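E3 ubiquitin ligase RavN (Legionella pneumophila, PDB 5MIY) probably acts as a bacterial effector that promotes ubiquitin transfer to target proteins as an E3 ubiquitin ligase. Local coordinates at residues Thr24-Val29 / Ile38-Ser43; Glu57-Ile62 / Glu104-Ser109. All blocks are in the same frame, centred on the assembly; numbering follows the deposited sequence.

Interaction 1 of 2, residues Thr24-Val29 / Ile38-Ser43; sequences TIVYLV and IKAISS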
ATOM      1  N   THR A  24       3.237  -9.912  -0.571  1.00 39.96           N
ATOM      2  CA  THR A  24       3.038  -8.563  -0.061  1.00 40.00           C
ATOM      3  C   THR A  24       1.985  -7.825  -0.882  1.00 39.90           C
ATOM      4  O   THR A  24       1.940  -7.934  -2.110  1.00 42.70           O
ATOM      5  CB  THR A  24       4.365  -7.796  -0.105  1.00 39.77           C
ATOM      6  OG1 THR A  24       5.373  -8.535   0.607  1.00 40.56           O
ATOM      7  CG2 THR A  24       4.222  -6.394   0.488  1.00 37.41           C
ATOM      8  N   ILE A  25       1.128  -7.074  -0.197  1.00 38.02           N
ATOM      9  CA  ILE A  25       0.157  -6.206  -0.858  1.00 38.18           C
ATOM     10  C   ILE A  25       0.827  -4.866  -1.128  1.00 40.52           C
ATOM     11  O   ILE A  25       1.326  -4.214  -0.203  1.00 40.79           O
ATOM     12  CB  ILE A  25      -1.104  -6.023   0.001  1.00 36.51           C
ATOM     13  CG1 ILE A  25      -1.842  -7.352   0.174  1.00 37.07           C
ATOM     14  CG2 ILE A  25      -2.021  -4.930  -0.581  1.00 36.81           C
ATOM     15  CD1 ILE A  25      -2.716  -7.375   1.427  1.00 41.75           C
ATOM     16  N   VAL A  26       0.850  -4.456  -2.397  1.00 39.00           N
ATOM     17  CA  VAL A  26       1.517  -3.230  -2.811  1.00 39.59           C
ATOM     18  C   VAL A  26       0.540  -2.387  -3.623  1.00 42.15           C
ATOM     19  O   VAL A  26      -0.217  -2.914  -4.446  1.00 44.63           O
ATOM     20  CB  VAL A  26       2.800  -3.532  -3.624  1.00 36.90           C
ATOM     21  CG1 VAL A  26       3.513  -2.246  -3.960  1.00 37.98           C
ATOM     22  CG2 VAL A  26       3.723  -4.455  -2.823  1.00 37.28           C
ATOM     23  N   TYR A  27       0.554  -1.079  -3.378  1.00 42.22           N
ATOM     24  CA  TYR A  27      -0.314  -0.149  -4.087  1.00 40.57           C
ATOM     25  C   TYR A  27       0.256   1.256  -3.964  1.00 44.23           C
ATOM     26  O   TYR A  27       1.121   1.525  -3.124  1.00 45.66           O
ATOM     27  CB  TYR A  27      -1.760  -0.195  -3.563  1.00 36.29           C
ATOM     28  CG  TYR A  27      -1.926  -0.014  -2.054  1.00 38.33           C
ATOM     29  CD1 TYR A  27      -2.025   1.255  -1.483  1.00 39.48           C
ATOM     30  CD2 TYR A  27      -1.999  -1.118  -1.205  1.00 38.24           C
ATOM     31  CE1 TYR A  27      -2.184   1.420  -0.103  1.00 38.86           C
ATOM     32  CE2 TYR A  27      -2.166  -0.963   0.174  1.00 39.21           C
ATOM     33  CZ  TYR A  27      -2.246   0.302   0.723  1.00 40.38           C
ATOM     34  OH  TYR A  27      -2.401   0.435   2.094  1.00 40.74           O
ATOM     35  N   LEU A  28      -0.251   2.146  -4.817  1.00 44.33           N
ATOM     36  CA  LEU A  28       0.095   3.558  -4.821  1.00 44.62           C
ATOM     37  C   LEU A  28      -1.053   4.383  -4.248  1.00 45.68           C
ATOM     38  O   LEU A  28      -2.225   4.105  -4.521  1.00 46.15           O
ATOM     39  CB  LEU A  28       0.396   4.028  -6.250  1.00 46.37           C
ATOM     40  CG  LEU A  28       1.289   5.245  -6.436  1.00 50.23           C
ATOM     41  CD1 LEU A  28       2.742   4.841  -6.227  1.00 52.67           C
ATOM     42  CD2 LEU A  28       1.081   5.838  -7.839  1.00 51.10           C
ATOM     43  N   VAL A  29      -0.717   5.398  -3.452  1.00 46.50           N
ATOM     44  CA  VAL A  29      -1.694   6.402  -3.055  1.00 49.30           C
ATOM     45  C   VAL A  29      -1.162   7.774  -3.456  1.00 55.52           C
ATOM     46  O   VAL A  29       0.042   7.976  -3.640  1.00 57.08           O
ATOM     47  CB  VAL A  29      -2.031   6.364  -1.544  1.00 46.73           C
ATOM     48  CG1 VAL A  29      -2.561   4.981  -1.142  1.00 42.09           C
ATOM     49  CG2 VAL A  29      -0.827   6.764  -0.703  1.00 45.27           C
ATOM     50  N   ILE A  38       4.402   4.949  -2.607  1.00 51.97           N
ATOM     51  CA  ILE A  38       4.292   3.498  -2.696  1.00 50.76           C
ATOM     52  C   ILE A  38       4.099   2.923  -1.293  1.00 49.81           C
ATOM     53  O   ILE A  38       4.868   3.223  -0.371  1.00 52.69           O
ATOM     54  CB  ILE A  38       5.528   2.902  -3.393  1.00 52.47           C
ATOM     55  CG1 ILE A  38       5.271   1.446  -3.773  1.00 53.63           C
ATOM     56  CG2 ILE A  38       6.784   3.076  -2.552  1.00 54.90           C
ATOM     57  CD1 ILE A  38       4.321   1.315  -4.960  1.00 58.15           C
ATOM     58  N   LYS A  39       3.053   2.118  -1.119  1.00 46.28           N
ATOM     59  CA  LYS A  39       2.732   1.528   0.173  1.00 42.43           C
ATOM     60  C   LYS A  39       2.781   0.009   0.083  1.00 42.19           C
ATOM     61  O   LYS A  39       2.459  -0.580  -0.951  1.00 43.74           O
ATOM     62  CB  LYS A  39       1.341   1.964   0.663  1.00 42.59           C
ATOM     63  CG  LYS A  39       1.164   3.471   0.749  1.00 44.49           C
ATOM     64  CD  LYS A  39       2.143   4.091   1.743  1.00 46.02           C
ATOM     65  CE  LYS A  39       1.849   5.570   1.940  1.00 46.98           C
ATOM     66  NZ  LYS A  39       2.714   6.205   2.973  1.00 47.80           N
ATOM     67  N   ALA A  40       3.182  -0.622   1.181  1.00 41.17           N
ATOM     68  CA  ALA A  40       3.205  -2.074   1.275  1.00 40.74           C
ATOM     69  C   ALA A  40       2.639  -2.485   2.627  1.00 40.76           C
ATOM     70  O   ALA A  40       3.033  -1.928   3.658  1.00 43.24           O
ATOM     71  CB  ALA A  40       4.622  -2.616   1.101  1.00 41.49           C
ATOM     72  N   ILE A  41       1.714  -3.445   2.625  1.00 36.50           N
ATOM     73  CA  ILE A  41       1.107  -3.946   3.862  1.00 36.60           C
ATOM     74  C   ILE A  41       1.064  -5.468   3.815  1.00 38.11           C
ATOM     75  O   ILE A  41       1.043  -6.078   2.739  1.00 38.70           O
ATOM     76  CB  ILE A  41      -0.306  -3.356   4.104  1.00 36.13           C
ATOM     77  CG1 ILE A  41      -1.309  -3.824   3.041  1.00 37.39           C
ATOM     78  CG2 ILE A  41      -0.246  -1.831   4.151  1.00 35.50           C
ATOM     79  CD1 ILE A  41      -2.708  -3.190   3.194  1.00 36.39           C
ATOM     80  N   SER A  42       1.096  -6.091   4.999  1.00 36.18           N
ATOM     81  CA  SER A  42       1.106  -7.548   5.037  1.00 40.87           C
ATOM     82  C   SER A  42      -0.286  -8.129   4.835  1.00 41.19           C
ATOM     83  O   SER A  42      -0.416  -9.261   4.359  1.00 44.80           O
ATOM     84  CB  SER A  42       1.715  -8.058   6.356  1.00 41.68           C
ATOM     85  OG  SER A  42       1.060  -7.532   7.509  1.00 42.55           O
ATOM     86  N   SER A  43      -1.329  -7.377   5.176  1.00 41.58           N
ATOM     87  CA  SER A  43      -2.707  -7.829   5.032  1.00 43.09           C
ATOM     88  C   SER A  43      -3.606  -6.601   5.034  1.00 42.06           C
ATOM     89  O   SER A  43      -3.174  -5.501   5.372  1.00 41.53           O
ATOM     90  CB  SER A  43      -3.113  -8.773   6.168  1.00 44.84           C
ATOM     91  OG  SER A  43      -3.167  -8.053   7.389  1.00 46.72           O
TER

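Interaction 2 of 2, residues Glu57-Ile62 / Glu104-Ser109; sequences EKYWPI and EPKQFS. With SO4 (sulfate ion), chain F.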
ATOM      1  N   GLU A  57      -8.319   6.906   0.818  1.00 45.68           N
ATOM      2  CA  GLU A  57      -9.357   5.933   0.505  1.00 46.64           C
ATOM      3  C   GLU A  57      -9.229   5.366  -0.899  1.00 48.34           C
ATOM      4  O   GLU A  57      -9.816   4.316  -1.184  1.00 52.39           O
ATOM      5  CB  GLU A  57     -10.745   6.559   0.688  1.00 50.89           C
ATOM      6  CG  GLU A  57     -11.060   6.879   2.133  1.00 54.75           C
ATOM      7  CD  GLU A  57     -12.514   7.230   2.355  1.00 61.44           C
ATOM      8  OE1 GLU A  57     -13.399   6.534   1.808  1.00 63.86           O
ATOM      9  OE2 GLU A  57     -12.769   8.206   3.084  1.00 64.96           O
ATOM     10  N   LYS A  58      -8.479   6.027  -1.771  1.00 47.41           N
ATOM     11  CA  LYS A  58      -8.288   5.601  -3.148  1.00 48.74           C
ATOM     12  C   LYS A  58      -6.853   5.127  -3.326  1.00 47.77           C
ATOM     13  O   LYS A  58      -5.929   5.695  -2.737  1.00 52.13           O
ATOM     14  CB  LYS A  58      -8.592   6.745  -4.124  1.00 49.10           C
ATOM     15  CG  LYS A  58      -9.984   7.349  -3.963  1.00 55.35           C
ATOM     16  CD  LYS A  58     -10.347   8.232  -5.150  1.00 61.97           C
ATOM     17  CE  LYS A  58     -11.808   8.678  -5.088  1.00 66.48           C
ATOM     18  NZ  LYS A  58     -12.758   7.531  -4.963  1.00 66.80           N
ATOM     19  N   TYR A  59      -6.668   4.085  -4.134  1.00 45.20           N
ATOM     20  CA  TYR A  59      -5.336   3.549  -4.374  1.00 45.10           C
ATOM     21  C   TYR A  59      -5.268   2.959  -5.776  1.00 48.57           C
ATOM     22  O   TYR A  59      -6.291   2.633  -6.387  1.00 49.95           O
ATOM     23  CB  TYR A  59      -4.954   2.484  -3.334  1.00 42.46           C
ATOM     24  CG  TYR A  59      -5.789   1.227  -3.422  1.00 42.07           C
ATOM     25  CD1 TYR A  59      -6.989   1.117  -2.726  1.00 40.12           C
ATOM     26  CD2 TYR A  59      -5.379   0.144  -4.192  1.00 41.75           C
ATOM     27  CE1 TYR A  59      -7.758  -0.012  -2.805  1.00 40.01           C
ATOM     28  CE2 TYR A  59      -6.147  -1.006  -4.270  1.00 42.57           C
ATOM     29  CZ  TYR A  59      -7.337  -1.074  -3.570  1.00 43.15           C
ATOM     30  OH  TYR A  59      -8.118  -2.208  -3.629  1.00 44.98           O
ATOM     31  N   TRP A  60      -4.039   2.804  -6.269  1.00 48.25           N
ATOM     32  CA  TRP A  60      -3.773   2.164  -7.547  1.00 46.19           C
ATOM     33  C   TRP A  60      -2.992   0.886  -7.268  1.00 43.92           C
ATOM     34  O   TRP A  60      -1.872   0.963  -6.742  1.00 44.07           O
ATOM     35  CB  TRP A  60      -2.979   3.092  -8.480  1.00 46.41           C
ATOM     36  CG  TRP A  60      -3.753   4.318  -8.949  1.00 48.41           C
ATOM     37  CD1 TRP A  60      -4.476   4.442 -10.100  1.00 50.49           C
ATOM     38  CD2 TRP A  60      -3.874   5.575  -8.264  1.00 49.13           C
ATOM     39  NE1 TRP A  60      -5.032   5.700 -10.178  1.00 52.11           N
ATOM     40  CE2 TRP A  60      -4.682   6.412  -9.062  1.00 49.89           C
ATOM     41  CE3 TRP A  60      -3.381   6.069  -7.052  1.00 50.33           C
ATOM     42  CZ2 TRP A  60      -5.010   7.716  -8.685  1.00 50.82           C
ATOM     43  CZ3 TRP A  60      -3.701   7.361  -6.680  1.00 50.26           C
ATOM     44  CH2 TRP A  60      -4.508   8.176  -7.500  1.00 50.40           C
ATOM     45  N   PRO A  61      -3.531  -0.295  -7.563  1.00 43.78           N
ATOM     46  CA  PRO A  61      -2.787  -1.531  -7.297  1.00 45.82           C
ATOM     47  C   PRO A  61      -1.550  -1.654  -8.173  1.00 45.01           C
ATOM     48  O   PRO A  61      -1.538  -1.247  -9.335  1.00 45.60           O
ATOM     49  CB  PRO A  61      -3.803  -2.636  -7.617  1.00 46.34           C
ATOM     50  CG  PRO A  61      -4.829  -1.985  -8.481  1.00 48.18           C
ATOM     51  CD  PRO A  61      -4.894  -0.557  -8.052  1.00 47.70           C
ATOM     52  N   ILE A  62      -0.503  -2.234  -7.585  1.00 46.00           N
ATOM     53  CA  ILE A  62       0.794  -2.478  -8.220  1.00 44.69           C
ATOM     54  C   ILE A  62       1.155  -3.928  -7.910  1.00 46.64           C
ATOM     55  O   ILE A  62       1.058  -4.345  -6.742  1.00 45.44           O
ATOM     56  CB  ILE A  62       1.870  -1.521  -7.676  1.00 45.03           C
ATOM     57  CG1 ILE A  62       1.448  -0.056  -7.825  1.00 44.57           C
ATOM     58  CG2 ILE A  62       3.240  -1.811  -8.286  1.00 45.22           C
ATOM     59  CD1 ILE A  62       1.669   0.527  -9.206  1.00 47.29           C
ATOM     60  N   GLU A 104      -8.388   4.947 -13.449  1.00 51.30           N
ATOM     61  CA  GLU A 104      -9.334   5.036 -12.348  1.00 54.78           C
ATOM     62  C   GLU A 104      -8.766   4.262 -11.169  1.00 54.44           C
ATOM     63  O   GLU A 104      -8.426   3.084 -11.329  1.00 54.07           O
ATOM     64  CB  GLU A 104     -10.689   4.475 -12.757  1.00 63.29           C
ATOM     65  CG  GLU A 104     -11.785   4.699 -11.730  1.00 73.06           C
ATOM     66  CD  GLU A 104     -13.143   4.874 -12.374  1.00 81.75           C
ATOM     67  OE1 GLU A 104     -13.336   4.376 -13.503  1.00 83.71           O
ATOM     68  OE2 GLU A 104     -14.013   5.523 -11.757  1.00 85.85           O
ATOM     69  N   PRO A 105      -8.602   4.877 -10.000  1.00 53.49           N
ATOM     70  CA  PRO A 105      -8.148   4.117  -8.831  1.00 52.83           C
ATOM     71  C   PRO A 105      -9.260   3.218  -8.318  1.00 51.77           C
ATOM     72  O   PRO A 105     -10.429   3.341  -8.688  1.00 53.61           O
ATOM     73  CB  PRO A 105      -7.791   5.203  -7.810  1.00 50.56           C
ATOM     74  CG  PRO A 105      -8.672   6.369  -8.194  1.00 50.57           C
ATOM     75  CD  PRO A 105      -8.799   6.308  -9.695  1.00 53.57           C
ATOM     76  N   LYS A 106      -8.867   2.282  -7.464  1.00 49.19           N
ATOM     77  CA  LYS A 106      -9.810   1.530  -6.654  1.00 48.09           C
ATOM     78  C   LYS A 106     -10.030   2.259  -5.334  1.00 47.88           C
ATOM     79  O   LYS A 106      -9.352   3.239  -5.017  1.00 49.13           O
ATOM     80  CB  LYS A 106      -9.305   0.104  -6.429  1.00 49.32           C
ATOM     81  CG  LYS A 106      -9.080  -0.658  -7.716  1.00 54.42           C
ATOM     82  CD  LYS A 106      -9.204  -2.150  -7.510  1.00 58.71           C
ATOM     83  CE  LYS A 106      -9.713  -2.829  -8.775  1.00 67.88           C
ATOM     84  NZ  LYS A 106     -10.588  -4.001  -8.461  1.00 73.01           N
ATOM     85  N   GLN A 107     -11.006   1.783  -4.567  1.00 48.60           N
ATOM     86  CA  GLN A 107     -11.367   2.405  -3.299  1.00 48.80           C
ATOM     87  C   GLN A 107     -11.378   1.349  -2.210  1.00 45.09           C
ATOM     88  O   GLN A 107     -11.866   0.239  -2.431  1.00 46.86           O
ATOM     89  CB  GLN A 107     -12.739   3.067  -3.363  1.00 54.73           C
ATOM     90  CG  GLN A 107     -12.730   4.564  -3.143  1.00 64.45           C
ATOM     91  CD  GLN A 107     -14.123   5.113  -2.902  1.00 71.04           C
ATOM     92  OE1 GLN A 107     -14.917   5.241  -3.833  1.00 73.76           O
ATOM     93  NE2 GLN A 107     -14.431   5.433  -1.649  1.00 72.98           N
ATOM     94  N   PHE A 108     -10.821   1.694  -1.050  1.00 41.53           N
ATOM     95  CA  PHE A 108     -10.947   0.817   0.107  1.00 40.43           C
ATOM     96  C   PHE A 108     -12.422   0.624   0.426  1.00 43.01           C
ATOM     97  O   PHE A 108     -13.241   1.527   0.227  1.00 44.39           O
ATOM     98  CB  PHE A 108     -10.206   1.400   1.314  1.00 40.11           C
ATOM     99  CG  PHE A 108      -8.709   1.230   1.245  1.00 40.72           C
ATOM    100  CD1 PHE A 108      -8.104   0.054   1.670  1.00 39.90           C
ATOM    101  CD2 PHE A 108      -7.905   2.247   0.748  1.00 41.49           C
ATOM    102  CE1 PHE A 108      -6.715  -0.101   1.600  1.00 40.54           C
ATOM    103  CE2 PHE A 108      -6.523   2.101   0.677  1.00 44.07           C
ATOM    104  CZ  PHE A 108      -5.928   0.924   1.108  1.00 41.79           C
ATOM    105  N   SER A 109     -12.754  -0.569   0.921  1.00 42.72           N
ATOM    106  CA  SER A 109     -14.135  -0.951   1.190  1.00 42.52           C
ATOM    107  C   SER A 109     -14.613  -0.380   2.518  1.00 41.61           C
ATOM    108  O   SER A 109     -13.833  -0.207   3.459  1.00 40.89           O
ATOM    109  CB  SER A 109     -14.257  -2.478   1.215  1.00 46.68           C
ATOM    110  OG  SER A 109     -15.537  -2.905   1.639  1.00 47.95           O
TER
HETATM  111  S   SO4 F 203      -8.615  10.065  -0.957  0.84 90.09           S
HETATM  112  O1  SO4 F 203      -9.026   9.417   0.283  0.84 89.14           O
HETATM  113  O2  SO4 F 203      -7.977  11.341  -0.645  0.84 90.44           O
HETATM  114  O3  SO4 F 203      -9.790  10.305  -1.794  0.84 90.85           O
HETATM  115  O4  SO4 F 203      -7.670   9.210  -1.673  0.84 87.42           O

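Interaction 1 of 2, residues Thr24-Val29 / Ile38-Ser43
Tyr27 and Lys39 exchange two backbone hydrogen bonds, the shorter from Lys39 N to Tyr27 O (2.8 Å) and almost straight at 169°. Ile25 and Ile41 form the second hydrogen-bonded pair, with Ile41 N 3.0 Å from Ile25 O. Between the two pairs, Ala40 CA adds a CA-H...O contact to Ile25 O. The two strands are the arms of an antiparallel beta hairpin, 25-32 and 35-41, near the centre of the chain. On the face carrying Tyr27, Lys39 CB sits over the phenol ring, 4.1 Å from its centroid, a CH-pi contact. CG of Tyr27 stands between its own backbone N and carbonyl carbon (chi1 53°); the ring's CE1 lies against Lys39 CB. Ile41 CD1 meets the ring in its plane, at the CE2 edge (3.8 Å), while the phenol OH is hydrogen-bonded to Asp51. The lysine bends at chi2 and passes Val29 CG2 with its CE at 3.9 Å before NZ bonds to Thr53. On the other face, Ile38 CD1 packs on Val26 CG1 (3.8 Å) and more distantly on Leu28 CD1. Thr24 CG2 rests on Ala40 CB, and helix 89-96 touches Leu28 and Ile38.

Interaction 2 of 2, residues Glu57-Ile62 / Glu104-Ser109
Tyr59 and Lys106 face each other as the hydrogen-bonded pair of this short antiparallel pairing. Lys106 N lies 2.8 Å from Tyr59 O, and Tyr59 N donates to Lys106 O from a position tilted 34° out of the carbonyl plane. A third backbone bond runs from Phe108 N to Glu57 O (2.8 Å). The tight part is aromatic. Lys106 CB lies over one face of the Tyr59 ring, shifted toward the rim and nearest to CZ (3.7 Å). The CD1 edge of the same ring points at the face of Phe108, an edge-to-face pair with planes at 51° and Tyr59 CD1 3.6 Å from Phe108 CE2. Beyond Lys106, on the preceding residue, Pro105 lies side by side with Trp60 and sets its CB over the five-membered ring, 3.7 Å from the centroid; the indole NE1 is meanwhile hydrogen-bonded to Thr103 O. The exposed side is polar and looser. Lys58 is extended as far as CE, then turns at chi4 (-54°), which brings NZ to 3.3 Å from Gln107 OE1. Glu57 OE1 comes no nearer than 3.8 Å to Gln107 NE2. A sulfate, probably from the crystallisation liquor, is held here by backbone amides: Glu57 N gives a bond of 2.7 Å to O1, and Lys58 N a longer one to O4. Strand 106-107, distant in sequence from 58-61, pairs with it as an edge strand of the four-stranded antiparallel sheet.

In the fold
Both contacts belong to one antiparallel sheet, ordered 35-41, 25-32, 58-61, 106-107. Interaction 1 pairs the first two strands and interaction 2 the last two; backbone bonds between segments 24-29 and 57-62, probably Leu28 N to Trp60 O and Ile62 N to Val26 O, join them. Interaction 1 is local in sequence and largely buried, with aliphatic side chains on one face and, on the other, aliphatic groups packed round the Tyr27 ring. Interaction 2 spans 41 intervening residues and is only partly buried: aromatic rings and a proline make its inner part, while charged and amide side chains occupy its surface. The rings of Tyr27 and Tyr59 meet, linking the two contacts on one face.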